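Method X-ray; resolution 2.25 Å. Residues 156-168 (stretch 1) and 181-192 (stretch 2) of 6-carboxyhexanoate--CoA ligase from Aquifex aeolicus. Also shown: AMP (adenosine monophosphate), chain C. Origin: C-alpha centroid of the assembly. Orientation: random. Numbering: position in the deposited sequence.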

# COMPACT_ATOMS: atom_id res chain seq x y z
N TYR A 156 1.51 15.19 8.30
CA TYR A 156 1.58 14.13 7.31
C TYR A 156 0.97 14.58 5.98
O TYR A 156 0.03 15.39 5.94
CB TYR A 156 0.90 12.87 7.85
CG TYR A 156 1.53 12.41 9.15
CD1 TYR A 156 2.81 11.90 9.17
CD2 TYR A 156 0.84 12.48 10.36
CE1 TYR A 156 3.40 11.47 10.35
CE2 TYR A 156 1.42 12.06 11.55
CZ TYR A 156 2.70 11.55 11.54
OH TYR A 156 3.30 11.11 12.70
N THR A 157 1.52 14.06 4.88
CA THR A 157 1.06 14.37 3.53
C THR A 157 -0.14 13.51 3.12
O THR A 157 -0.51 12.53 3.78
CB THR A 157 2.20 14.16 2.54
OG1 THR A 157 2.44 12.76 2.42
CG2 THR A 157 3.48 14.86 3.06
N LEU A 158 -0.76 13.89 1.99
CA LEU A 158 -1.88 13.10 1.46
C LEU A 158 -1.44 11.70 1.05
O LEU A 158 -2.24 10.76 1.13
CB LEU A 158 -2.52 13.83 0.26
CG LEU A 158 -3.34 15.09 0.59
CD1 LEU A 158 -3.97 15.69 -0.67
CD2 LEU A 158 -4.41 14.78 1.63
N ARG A 159 -0.19 11.52 0.62
CA ARG A 159 0.29 10.17 0.35
C ARG A 159 0.34 9.35 1.63
O ARG A 159 0.01 8.15 1.63
CB ARG A 159 1.66 10.21 -0.33
CG ARG A 159 1.62 11.01 -1.59
CD ARG A 159 2.73 10.64 -2.52
NE ARG A 159 2.51 9.33 -3.12
CZ ARG A 159 2.75 9.04 -4.39
NH1 ARG A 159 3.21 9.99 -5.21
NH2 ARG A 159 2.52 7.81 -4.85
N THR A 160 0.72 9.98 2.74
CA THR A 160 0.67 9.29 4.02
C THR A 160 -0.75 8.87 4.36
O THR A 160 -0.99 7.73 4.78
CB THR A 160 1.26 10.18 5.12
OG1 THR A 160 2.61 10.47 4.79
CG2 THR A 160 1.22 9.45 6.46
N VAL A 161 -1.70 9.78 4.19
CA VAL A 161 -3.10 9.45 4.47
C VAL A 161 -3.51 8.20 3.71
O VAL A 161 -4.12 7.29 4.28
CB VAL A 161 -4.01 10.65 4.14
CG1 VAL A 161 -5.47 10.28 4.29
CG2 VAL A 161 -3.64 11.86 5.05
N ASP A 162 -3.15 8.12 2.43
CA ASP A 162 -3.56 7.00 1.58
C ASP A 162 -2.83 5.71 1.95
O ASP A 162 -3.45 4.65 2.07
CB ASP A 162 -3.31 7.33 0.11
CG ASP A 162 -4.31 8.30 -0.45
OD1 ASP A 162 -5.37 8.52 0.19
OD2 ASP A 162 -4.01 8.85 -1.54
N ALA A 163 -1.50 5.78 2.12
CA ALA A 163 -0.71 4.59 2.40
C ALA A 163 -1.03 4.00 3.77
O ALA A 163 -1.05 2.77 3.93
CB ALA A 163 0.79 4.90 2.27
N LEU A 164 -1.32 4.85 4.76
CA LEU A 164 -1.70 4.33 6.08
C LEU A 164 -2.92 3.43 5.98
O LEU A 164 -2.94 2.34 6.56
CB LEU A 164 -1.97 5.48 7.05
CG LEU A 164 -0.77 5.95 7.88
CD1 LEU A 164 -1.02 7.32 8.50
CD2 LEU A 164 -0.45 4.90 8.95
N ALA A 165 -3.97 3.89 5.30
CA ALA A 165 -5.19 3.08 5.24
C ALA A 165 -4.91 1.75 4.56
O ALA A 165 -5.45 0.72 4.97
CB ALA A 165 -6.30 3.84 4.52
N LEU A 166 -4.02 1.76 3.56
CA LEU A 166 -3.68 0.55 2.81
C LEU A 166 -2.88 -0.45 3.67
O LEU A 166 -3.19 -1.65 3.65
CB LEU A 166 -2.90 0.95 1.55
CG LEU A 166 -2.33 0.08 0.41
CD1 LEU A 166 -2.28 -1.38 0.66
CD2 LEU A 166 -3.04 0.35 -0.91
N THR A 167 -1.83 0.00 4.38
CA THR A 167 -1.10 -0.91 5.27
C THR A 167 -1.98 -1.44 6.36
O THR A 167 -1.78 -2.57 6.83
CB THR A 167 0.07 -0.26 6.00
OG1 THR A 167 -0.12 1.16 6.17
CG2 THR A 167 1.32 -0.62 5.41
N PHE A 168 -2.84 -0.59 6.90
CA PHE A 168 -3.56 -1.08 8.05
C PHE A 168 -4.46 -2.22 7.66
O PHE A 168 -4.59 -3.20 8.41
CB PHE A 168 -4.33 0.03 8.75
CG PHE A 168 -4.89 -0.41 10.05
CD1 PHE A 168 -4.05 -0.62 11.13
CD2 PHE A 168 -6.24 -0.72 10.18
CE1 PHE A 168 -4.55 -1.07 12.34
CE2 PHE A 168 -6.74 -1.17 11.38
CZ PHE A 168 -5.90 -1.35 12.47
N TRP A 181 8.38 1.30 -1.16
CA TRP A 181 8.70 2.64 -1.62
C TRP A 181 8.10 2.86 -3.00
O TRP A 181 7.77 1.91 -3.73
CB TRP A 181 10.21 2.94 -1.58
CG TRP A 181 11.10 2.14 -2.48
CD1 TRP A 181 11.29 2.32 -3.81
CD2 TRP A 181 11.98 1.08 -2.08
NE1 TRP A 181 12.22 1.42 -4.29
CE2 TRP A 181 12.66 0.65 -3.24
CE3 TRP A 181 12.25 0.44 -0.87
CZ2 TRP A 181 13.58 -0.40 -3.23
CZ3 TRP A 181 13.17 -0.60 -0.85
CH2 TRP A 181 13.82 -1.01 -2.03
N SER A 182 7.97 4.14 -3.35
CA SER A 182 7.18 4.57 -4.50
C SER A 182 7.87 4.26 -5.82
O SER A 182 9.09 4.12 -5.90
CB SER A 182 6.88 6.07 -4.40
OG SER A 182 5.79 6.45 -5.22
N ASP A 183 7.06 4.11 -6.86
CA ASP A 183 7.57 3.96 -8.22
C ASP A 183 7.90 5.31 -8.85
O ASP A 183 8.79 5.38 -9.72
CB ASP A 183 6.54 3.21 -9.08
CG ASP A 183 5.10 3.66 -8.81
OD1 ASP A 183 4.83 4.25 -7.74
OD2 ASP A 183 4.23 3.40 -9.68
N ASP A 184 7.22 6.38 -8.43
CA ASP A 184 7.46 7.74 -8.91
C ASP A 184 8.89 8.20 -8.59
O ASP A 184 9.24 8.30 -7.40
CB ASP A 184 6.45 8.70 -8.27
CG ASP A 184 6.82 10.17 -8.48
OD1 ASP A 184 7.53 10.50 -9.46
OD2 ASP A 184 6.37 11.01 -7.66
N PRO A 185 9.72 8.51 -9.59
CA PRO A 185 11.13 8.85 -9.31
C PRO A 185 11.33 10.13 -8.50
O PRO A 185 12.47 10.37 -8.07
CB PRO A 185 11.75 8.98 -10.71
CG PRO A 185 10.61 9.05 -11.66
CD PRO A 185 9.46 8.34 -11.03
N ASP A 186 10.30 10.93 -8.25
CA ASP A 186 10.47 12.15 -7.46
C ASP A 186 10.25 11.92 -5.97
O ASP A 186 10.97 12.51 -5.15
CB ASP A 186 9.52 13.26 -7.93
CG ASP A 186 9.98 13.95 -9.21
OD1 ASP A 186 10.85 13.41 -9.93
OD2 ASP A 186 9.45 15.04 -9.50
N TYR A 187 9.26 11.11 -5.60
CA TYR A 187 9.00 10.81 -4.19
C TYR A 187 9.94 9.69 -3.75
O TYR A 187 10.14 8.72 -4.48
CB TYR A 187 7.54 10.42 -4.01
CG TYR A 187 6.95 10.58 -2.62
CD1 TYR A 187 6.26 11.73 -2.27
CD2 TYR A 187 7.04 9.55 -1.68
CE1 TYR A 187 5.70 11.88 -1.00
CE2 TYR A 187 6.48 9.69 -0.42
CZ TYR A 187 5.81 10.85 -0.08
OH TYR A 187 5.25 10.98 1.17
N VAL A 188 10.53 9.83 -2.57
CA VAL A 188 11.64 8.96 -2.19
C VAL A 188 11.52 8.52 -0.74
O VAL A 188 12.35 7.76 -0.24
CB VAL A 188 13.00 9.65 -2.42
CG1 VAL A 188 13.35 9.65 -3.91
CG2 VAL A 188 12.99 11.07 -1.82
N THR A 189 10.50 9.01 -0.04
CA THR A 189 10.11 8.37 1.20
C THR A 189 9.43 7.03 0.89
O THR A 189 8.75 6.88 -0.13
CB THR A 189 9.17 9.28 2.00
OG1 THR A 189 9.85 10.49 2.33
CG2 THR A 189 8.70 8.61 3.31
N GLY A 190 9.69 6.05 1.75
CA GLY A 190 9.03 4.76 1.68
C GLY A 190 8.58 4.39 3.07
O GLY A 190 8.54 5.28 3.94
N TYR A 191 8.23 3.13 3.34
CA TYR A 191 7.94 2.79 4.72
C TYR A 191 8.14 1.30 4.95
O TYR A 191 8.41 0.51 4.05
CB TYR A 191 6.52 3.21 5.12
CG TYR A 191 5.39 2.50 4.40
CD1 TYR A 191 5.01 1.20 4.74
CD2 TYR A 191 4.67 3.15 3.41
CE1 TYR A 191 3.96 0.56 4.09
CE2 TYR A 191 3.62 2.54 2.76
CZ TYR A 191 3.26 1.24 3.10
OH TYR A 191 2.20 0.65 2.44
N VAL A 192 7.98 0.93 6.21
CA VAL A 192 8.02 -0.45 6.64
C VAL A 192 6.99 -0.52 7.76
O VAL A 192 6.87 0.44 8.53
CB VAL A 192 9.45 -0.83 7.08
CG1 VAL A 192 9.69 -0.60 8.59
CG2 VAL A 192 9.84 -2.15 6.56
P AMP C . 1.84 3.67 -5.30
O1P AMP C . 1.43 3.56 -3.85
O2P AMP C . 0.62 3.86 -6.18
O3P AMP C . 3.05 4.54 -5.62
O5' AMP C . 2.40 2.22 -5.71
C5' AMP C . 3.70 1.77 -5.32
C4' AMP C . 3.93 0.37 -5.83
O4' AMP C . 3.17 -0.55 -5.00
C3' AMP C . 3.44 0.13 -7.26
O3' AMP C . 4.47 0.31 -8.22
C2' AMP C . 2.88 -1.28 -7.25
O2' AMP C . 3.90 -2.23 -7.54
C1' AMP C . 2.44 -1.46 -5.79
N9 AMP C . 1.00 -1.19 -5.58
C8 AMP C . 0.28 -0.16 -6.07
N7 AMP C . -1.02 -0.24 -5.69
C5 AMP C . -1.17 -1.35 -4.94
C6 AMP C . -2.27 -2.02 -4.20
N6 AMP C . -3.54 -1.54 -4.19
N1 AMP C . -1.97 -3.17 -3.53
C2 AMP C . -0.73 -3.69 -3.53
N3 AMP C . 0.30 -3.12 -4.18
C4 AMP C . 0.16 -1.97 -4.88

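The contact pairs a helix, residues 158 to 168, with a segment that is loop for most of its length and becomes a strand at Gly190. The backbones keep their distance: the CA atoms of Arg159 and Tyr187 are 9.8 Å apart, those of Ala163 and Tyr191 9.1 Å. At that spacing the two backbones cannot hydrogen-bond to each other, and no side-chain hydrogen bond crosses either; side-chain contacts do all the joining. The helix offers one stripe, Arg159, Ala163 and Thr167, spaced four residues apart so that each CA-to-CB bond points toward the partner. Two tyrosines, also four apart, answer it from the other side. The whole contact buries 357 Å², summed over both sides, a modest area.

Backbone bonding stays within each stretch. The helix is held by its own i to i+4 ladder, including Ala163 N to Arg159 O and Thr167 N to Ala163 O, both 2.9 Å. Thr157 caps its start: Thr160 N donates to Thr157 OG1 at 3.3 Å, satisfying an amide that has no helical carbonyl before it. Thr157 OG1 also lies 3.6 Å from Tyr187 OH, so the cap residue also borders the contact. In the loop, Asp186 N donates to Asp184 OD1 at 3.1 Å, which ties the Asp184 side chain to the turn just before Tyr187.

The apolar packing follows a small-to-large rule. Ala163 presents a bare methyl, its CB 3.7 Å from Tyr191 CE2, and one helical turn on, Thr167 CG2 comes within 3.2 Å of Tyr191 CE1, a tight approach. Short side chains on the helix thus leave room for a large ring to bridge the gap between backbones. Thr167 OG1 lies within 2.9 Å of Ala163 O and 3.1 Å of Leu164 O, so the polar end of this buried side chain has carbonyls of its own helix at hand while its methyl meets the ring. Tyr191 OH is hydrogen-bonded elsewhere in the structure.

Arg159 shows how a long, charged side chain can serve two ends. Its aliphatic part lies over one face of the Tyr187 ring: Arg159 CD is 3.8 Å from the centroid of the Tyr187 ring, 23° off the normal, a CH-pi contact in which a carbon next to the polarized NE meets the pi cloud. The guanidinium lies farther out: Arg159 CZ is 5.0 Å from the Tyr187 ring centroid, so any cation-pi attraction is weak at most.

Electrostatics around that guanidinium is likewise loose. Arg159 NH1 and Asp184 OD2 stand 4.1 Å apart, beyond a salt bridge but close enough for opposite charges to favour each other. Arg159 NH2 is 3.6 Å from Ser182 OG and 3.4 Å from AMP O3P, which sits at the guanidinium edge. Ser182 OG is itself 3.4 Å from AMP O3P, and Asp183 OD1 approaches AMP O3P to 2.8 Å, so the ligand phosphate is a shared neighbour of both stretches.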